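Long-range contacts in glutathione synthetase-like effector 30 (Gpa-GSS30-apo) (PDB 5OET), which is a plant-parasitic nematode effector related to glutathione synthetase, the ATP-grasp ligase that joins gamma-glutamylcysteine to glycine, though its own activity may have diverged: residues A[193-199]-A[223-229]; A[200-204]-A[518-522]. All blocks are in the same frame, centred on the assembly; numbering follows the deposited sequence.

Contact 1 of 2, residues A[193-199]-A[223-229]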
loop_
_atom_site.group_PDB
_atom_site.type_symbol
_atom_site.label_atom_id
_atom_site.label_comp_id
_atom_site.label_asym_id
_atom_site.label_seq_id
_atom_site.Cartn_x
_atom_site.Cartn_y
_atom_site.Cartn_z
ATOM N N SER A 193 7.629 7.938 -10.989
ATOM C CA SER A 193 8.192 6.762 -10.306
ATOM C C SER A 193 9.161 6.985 -9.138
ATOM O O SER A 193 9.925 6.087 -8.802
ATOM C CB SER A 193 8.802 5.806 -11.322
ATOM O OG SER A 193 7.893 5.612 -12.391
ATOM N N PHE A 194 9.107 8.136 -8.476
ATOM C CA PHE A 194 9.798 8.269 -7.189
ATOM C C PHE A 194 9.291 7.271 -6.111
ATOM O O PHE A 194 10.095 6.618 -5.409
ATOM C CB PHE A 194 9.648 9.681 -6.634
ATOM C CG PHE A 194 10.486 10.708 -7.325
ATOM C CD1 PHE A 194 11.860 10.566 -7.412
ATOM C CD2 PHE A 194 9.913 11.854 -7.821
ATOM C CE1 PHE A 194 12.640 11.527 -8.027
ATOM C CE2 PHE A 194 10.691 12.821 -8.433
ATOM C CZ PHE A 194 12.056 12.652 -8.540
ATOM N N GLY A 195 7.965 7.185 -5.979
ATOM C CA GLY A 195 7.318 6.362 -4.956
ATOM C C GLY A 195 7.126 4.916 -5.385
ATOM O O GLY A 195 7.262 4.000 -4.563
ATOM N N THR A 196 6.840 4.704 -6.671
ATOM C CA THR A 196 6.620 3.350 -7.193
ATOM C C THR A 196 7.889 2.478 -7.213
ATOM O O THR A 196 7.798 1.245 -7.085
ATOM C CB THR A 196 6.010 3.325 -8.620
ATOM O OG1 THR A 196 6.961 3.798 -9.578
ATOM C CG2 THR A 196 4.730 4.162 -8.700
ATOM N N THR A 197 9.051 3.103 -7.391
ATOM C CA THR A 197 10.291 2.366 -7.608
ATOM C C THR A 197 10.748 1.485 -6.464
ATOM O O THR A 197 10.997 0.314 -6.674
ATOM C CB THR A 197 11.409 3.321 -8.004
ATOM O OG1 THR A 197 11.030 3.954 -9.229
ATOM C CG2 THR A 197 12.731 2.585 -8.231
ATOM N N PRO A 198 10.884 2.029 -5.251
ATOM C CA PRO A 198 11.311 1.150 -4.135
ATOM C C PRO A 198 10.340 0.001 -3.828
ATOM O O PRO A 198 10.751 -1.018 -3.272
ATOM C CB PRO A 198 11.357 2.117 -2.941
ATOM C CG PRO A 198 10.355 3.162 -3.305
ATOM C CD PRO A 198 10.558 3.379 -4.768
ATOM N N ARG A 199 9.067 0.189 -4.162
ATOM C CA ARG A 199 8.045 -0.816 -3.942
ATOM C C ARG A 199 8.084 -1.959 -4.958
ATOM O O ARG A 199 7.882 -3.106 -4.575
ATOM C CB ARG A 199 6.660 -0.174 -3.922
ATOM C CG ARG A 199 6.397 0.641 -2.672
ATOM C CD ARG A 199 5.336 1.702 -2.924
ATOM N NE ARG A 199 4.980 2.280 -1.639
ATOM C CZ ARG A 199 5.623 3.282 -1.037
ATOM N NH1 ARG A 199 6.669 3.906 -1.612
ATOM N NH2 ARG A 199 5.203 3.673 0.166
ATOM N N ASP A 223 16.768 -0.216 -3.798
ATOM C CA ASP A 223 16.436 1.126 -4.178
ATOM C C ASP A 223 15.606 1.807 -3.078
ATOM O O ASP A 223 14.559 1.279 -2.668
ATOM C CB ASP A 223 15.624 1.090 -5.455
ATOM C CG ASP A 223 15.244 2.461 -5.889
ATOM O OD1 ASP A 223 16.115 3.136 -6.479
ATOM O OD2 ASP A 223 14.105 2.882 -5.581
ATOM N N GLN A 224 16.070 2.964 -2.611
ATOM C CA GLN A 224 15.279 3.812 -1.719
ATOM C C GLN A 224 15.107 5.193 -2.384
ATOM O O GLN A 224 15.632 6.195 -1.919
ATOM C CB GLN A 224 15.918 3.915 -0.326
ATOM C CG GLN A 224 16.444 2.613 0.277
ATOM C CD GLN A 224 17.962 2.475 0.173
ATOM O OE1 GLN A 224 18.717 3.246 0.795
ATOM N NE2 GLN A 224 18.420 1.495 -0.638
ATOM N N THR A 225 14.373 5.227 -3.490
ATOM C CA THR A 225 14.210 6.446 -4.281
ATOM C C THR A 225 13.163 7.388 -3.678
ATOM O O THR A 225 13.270 8.611 -3.844
ATOM C CB THR A 225 13.896 6.114 -5.753
ATOM O OG1 THR A 225 15.079 5.623 -6.370
ATOM C CG2 THR A 225 13.472 7.329 -6.535
ATOM N N ASP A 226 12.156 6.839 -2.997
ATOM C CA ASP A 226 11.248 7.692 -2.191
ATOM C C ASP A 226 12.024 8.468 -1.115
ATOM O O ASP A 226 11.837 9.671 -0.962
ATOM C CB ASP A 226 10.035 6.924 -1.593
ATOM C CG ASP A 226 10.417 5.683 -0.780
ATOM O OD1 ASP A 226 11.630 5.336 -0.655
ATOM O OD2 ASP A 226 9.457 5.036 -0.282
ATOM N N THR A 227 12.923 7.773 -0.425
ATOM C CA THR A 227 13.835 8.380 0.533
ATOM C C THR A 227 14.750 9.424 -0.109
ATOM O O THR A 227 14.949 10.490 0.453
ATOM C CB THR A 227 14.687 7.287 1.210
ATOM O OG1 THR A 227 13.813 6.444 1.958
ATOM C CG2 THR A 227 15.767 7.857 2.136
ATOM N N MET A 228 15.312 9.094 -1.273
ATOM C CA MET A 228 16.212 9.988 -1.994
ATOM C C MET A 228 15.586 11.358 -2.203
ATOM O O MET A 228 16.225 12.394 -1.948
ATOM C CB MET A 228 16.529 9.399 -3.370
ATOM C CG MET A 228 17.310 10.320 -4.297
ATOM S SD MET A 228 17.031 10.028 -6.046
ATOM C CE MET A 228 15.360 10.602 -6.289
ATOM N N ALA A 229 14.354 11.341 -2.728
ATOM C CA ALA A 229 13.586 12.555 -2.981
ATOM C C ALA A 229 13.335 13.319 -1.669
ATOM O O ALA A 229 13.573 14.513 -1.595
ATOM C CB ALA A 229 12.272 12.217 -3.678
#
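Arg199 and Asp226 form the one salt bridge between these segments: NH1 of Arg199 lies 3.3 Å from OD2 of Asp226, and as a hydrogen bond the pair is weak. The same NH1 makes a better bond to Gly195 O at 3.0 Å, so the guanidinium holds the backbone at Gly195 while reaching the neighbouring segment. On the other segment, Asp223 OD2 accepts from Thr225 N at 3.2 Å in an Asx turn that leads into helix 225-240, and Asp223 OD1 takes the Thr225 hydroxyl, OG1, at 2.7 Å. That OD1 also receives the backbone N of His498 on strand 490-504. Pro198 packs against this helix start, its CB 3.3 Å from Asp223 O and its CG 3.6 Å from Asp226 CG. At Gly195 the backbones come close, CA to CA of Asp226 at 5.0 Å. Phe194 makes the apolar part of the contact: Ala229 CB covers one ring face, Thr225 CG2 sits at the ring edge, and Met228 CE approaches CE1 of Phe194 to 3.4 Å. Phe478 of strand 469-484 meets the same ring. Two helix beginnings thus meet inside the glutathione synthetase-like fold with a single, weakly bonded salt bridge between them; most of the polar bonds are spent within each segment, so the join rests chiefly on the packing of Pro198 and Phe194.

Contact 2 of 2, residues A[200-204]-A[518-522]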
loop_
_atom_site.group_PDB
_atom_site.type_symbol
_atom_site.label_atom_id
_atom_site.label_comp_id
_atom_site.label_asym_id
_atom_site.label_seq_id
_atom_site.Cartn_x
_atom_site.Cartn_y
_atom_site.Cartn_z
ATOM N N PHE A 200 8.316 -1.656 -6.231
ATOM C CA PHE A 200 8.488 -2.711 -7.235
ATOM C C PHE A 200 9.742 -3.507 -6.938
ATOM O O PHE A 200 9.764 -4.736 -7.062
ATOM C CB PHE A 200 8.522 -2.159 -8.674
ATOM C CG PHE A 200 7.162 -1.913 -9.236
ATOM C CD1 PHE A 200 6.275 -2.971 -9.389
ATOM C CD2 PHE A 200 6.735 -0.620 -9.577
ATOM C CE1 PHE A 200 4.993 -2.760 -9.875
ATOM C CE2 PHE A 200 5.447 -0.411 -10.060
ATOM C CZ PHE A 200 4.575 -1.487 -10.204
ATOM N N SER A 201 10.778 -2.799 -6.536
ATOM C CA SER A 201 12.032 -3.401 -6.110
ATOM C C SER A 201 11.754 -4.442 -5.028
ATOM O O SER A 201 12.176 -5.581 -5.156
ATOM C CB SER A 201 12.980 -2.296 -5.623
ATOM O OG SER A 201 14.268 -2.759 -5.341
ATOM N N ARG A 202 10.993 -4.066 -4.005
ATOM C CA ARG A 202 10.583 -5.003 -2.943
ATOM C C ARG A 202 9.672 -6.128 -3.440
ATOM O O ARG A 202 9.785 -7.270 -2.968
ATOM C CB ARG A 202 9.903 -4.275 -1.752
ATOM C CG ARG A 202 10.886 -3.526 -0.838
ATOM C CD ARG A 202 10.283 -3.125 0.508
ATOM N NE ARG A 202 9.141 -2.211 0.322
ATOM C CZ ARG A 202 7.935 -2.315 0.890
ATOM N NH1 ARG A 202 7.656 -3.288 1.785
ATOM N NH2 ARG A 202 6.995 -1.397 0.585
ATOM N N LEU A 203 8.760 -5.799 -4.355
ATOM C CA LEU A 203 7.849 -6.796 -4.924
ATOM C C LEU A 203 8.624 -7.941 -5.549
ATOM O O LEU A 203 8.358 -9.100 -5.267
ATOM C CB LEU A 203 6.920 -6.189 -5.986
ATOM C CG LEU A 203 5.939 -7.159 -6.668
ATOM C CD1 LEU A 203 5.213 -8.047 -5.662
ATOM C CD2 LEU A 203 4.951 -6.387 -7.525
ATOM N N HIS A 204 9.577 -7.584 -6.399
ATOM C CA HIS A 204 10.334 -8.558 -7.162
ATOM C C HIS A 204 11.353 -9.315 -6.344
ATOM O O HIS A 204 11.632 -10.459 -6.662
ATOM C CB HIS A 204 11.010 -7.897 -8.360
ATOM C CG HIS A 204 10.079 -7.601 -9.481
ATOM N ND1 HIS A 204 10.439 -6.821 -10.558
ATOM C CD2 HIS A 204 8.802 -7.983 -9.703
ATOM C CE1 HIS A 204 9.423 -6.743 -11.397
ATOM N NE2 HIS A 204 8.414 -7.436 -10.899
ATOM N N VAL A 518 5.281 -1.547 -18.878
ATOM C CA VAL A 518 5.087 -2.287 -17.647
ATOM C C VAL A 518 6.242 -1.970 -16.688
ATOM O O VAL A 518 7.366 -1.823 -17.102
ATOM C CB VAL A 518 4.971 -3.794 -18.006
ATOM C CG1 VAL A 518 5.769 -4.710 -17.085
ATOM C CG2 VAL A 518 3.524 -4.220 -18.042
ATOM N N TYR A 519 5.971 -1.860 -15.402
ATOM C CA TYR A 519 7.043 -1.609 -14.459
ATOM C C TYR A 519 7.783 -2.887 -14.243
ATOM O O TYR A 519 7.206 -3.950 -14.232
ATOM C CB TYR A 519 6.516 -1.084 -13.134
ATOM C CG TYR A 519 6.033 0.311 -13.270
ATOM C CD1 TYR A 519 6.915 1.401 -13.150
ATOM C CD2 TYR A 519 4.690 0.564 -13.568
ATOM C CE1 TYR A 519 6.457 2.703 -13.304
ATOM C CE2 TYR A 519 4.224 1.853 -13.728
ATOM C CZ TYR A 519 5.114 2.912 -13.601
ATOM O OH TYR A 519 4.602 4.148 -13.779
ATOM N N ASP A 520 9.073 -2.769 -14.042
ATOM C CA ASP A 520 9.930 -3.921 -13.968
ATOM C C ASP A 520 11.046 -3.580 -12.989
ATOM O O ASP A 520 11.087 -2.479 -12.475
ATOM C CB ASP A 520 10.471 -4.207 -15.374
ATOM C CG ASP A 520 10.917 -5.642 -15.559
ATOM O OD1 ASP A 520 11.297 -6.292 -14.551
ATOM O OD2 ASP A 520 10.894 -6.134 -16.717
ATOM N N SER A 521 11.924 -4.520 -12.708
ATOM C CA SER A 521 13.154 -4.211 -11.990
ATOM C C SER A 521 14.281 -5.160 -12.456
ATOM O O SER A 521 14.016 -6.279 -12.875
ATOM C CB SER A 521 12.926 -4.275 -10.471
ATOM O OG SER A 521 12.864 -5.608 -10.022
ATOM N N PRO A 522 15.537 -4.700 -12.404
ATOM C CA PRO A 522 16.588 -5.477 -13.025
ATOM C C PRO A 522 17.021 -6.640 -12.152
ATOM O O PRO A 522 17.019 -6.516 -10.923
ATOM C CB PRO A 522 17.721 -4.463 -13.162
ATOM C CG PRO A 522 17.548 -3.602 -11.969
ATOM C CD PRO A 522 16.072 -3.519 -11.720
#
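Phe200 presents one ring face to Tyr519, whose CB lies 3.5 Å from the ring centroid and 20° off the normal, a CH-pi contact. This is helix-on-sheet packing within the glutathione synthetase-like fold: helix 196-210 lies against strand 517-524, which pairs with strands 94-96 and 490-504 in the large mixed sheet. The two aromatic planes are nearly parallel, at 9°, but slid apart with centroids 5.0 Å from each other, so the rings barely overlap and the CB of Tyr519, rather than its ring, covers Phe200. These two residues come nearest at Phe200 CE2 and Tyr519 CB, 3.3 Å apart. Beyond this strand, Phe200 also touches Leu87 and Leu89 of strand 83-90, while Tyr519 carries a cation-pi contact with Lys501.

One turn further along the helix, His204 projects from the same side as Phe200, with a backbone hydrogen bond from His204 N to Phe200 O (2.9 Å). Its imidazole is held at both nitrogens, NE2 by the backbone O of Ser90 and ND1 by the Ser521 hydroxyl. Asp520 points its CB away from the helix, yet OD1 of its carboxylate accepts from Ser521 N at 2.6 Å and stands 3.7 Å from His204 CE1. The hydrogen bond joining helix and strand spans 2.8 Å between His204 ND1 and Ser521 OG, with OG near the plane of the imidazole.

How the contacts relate
Helix 196-210 serves both contacts: its first residues, with the loop before them, meet the start of helix 225-240 in contact 1, and the next turn meets strand 517-524 in contact 2. Both are buried, their centres 11 Å apart, and they touch where Tyr519 CE1 packs 3.4 Å from Ser193 OG and 3.9 Å from Thr196 OG1. Contact 1 joins segments only 24 residues apart, helix to helix, and includes a salt bridge between charged side chains. Contact 2 brings together segments more than 300 residues apart, helix to sheet, and relies on an aromatic CH-pi contact and a histidine-serine hydrogen bond, with less buried area (263 against 398 Å²).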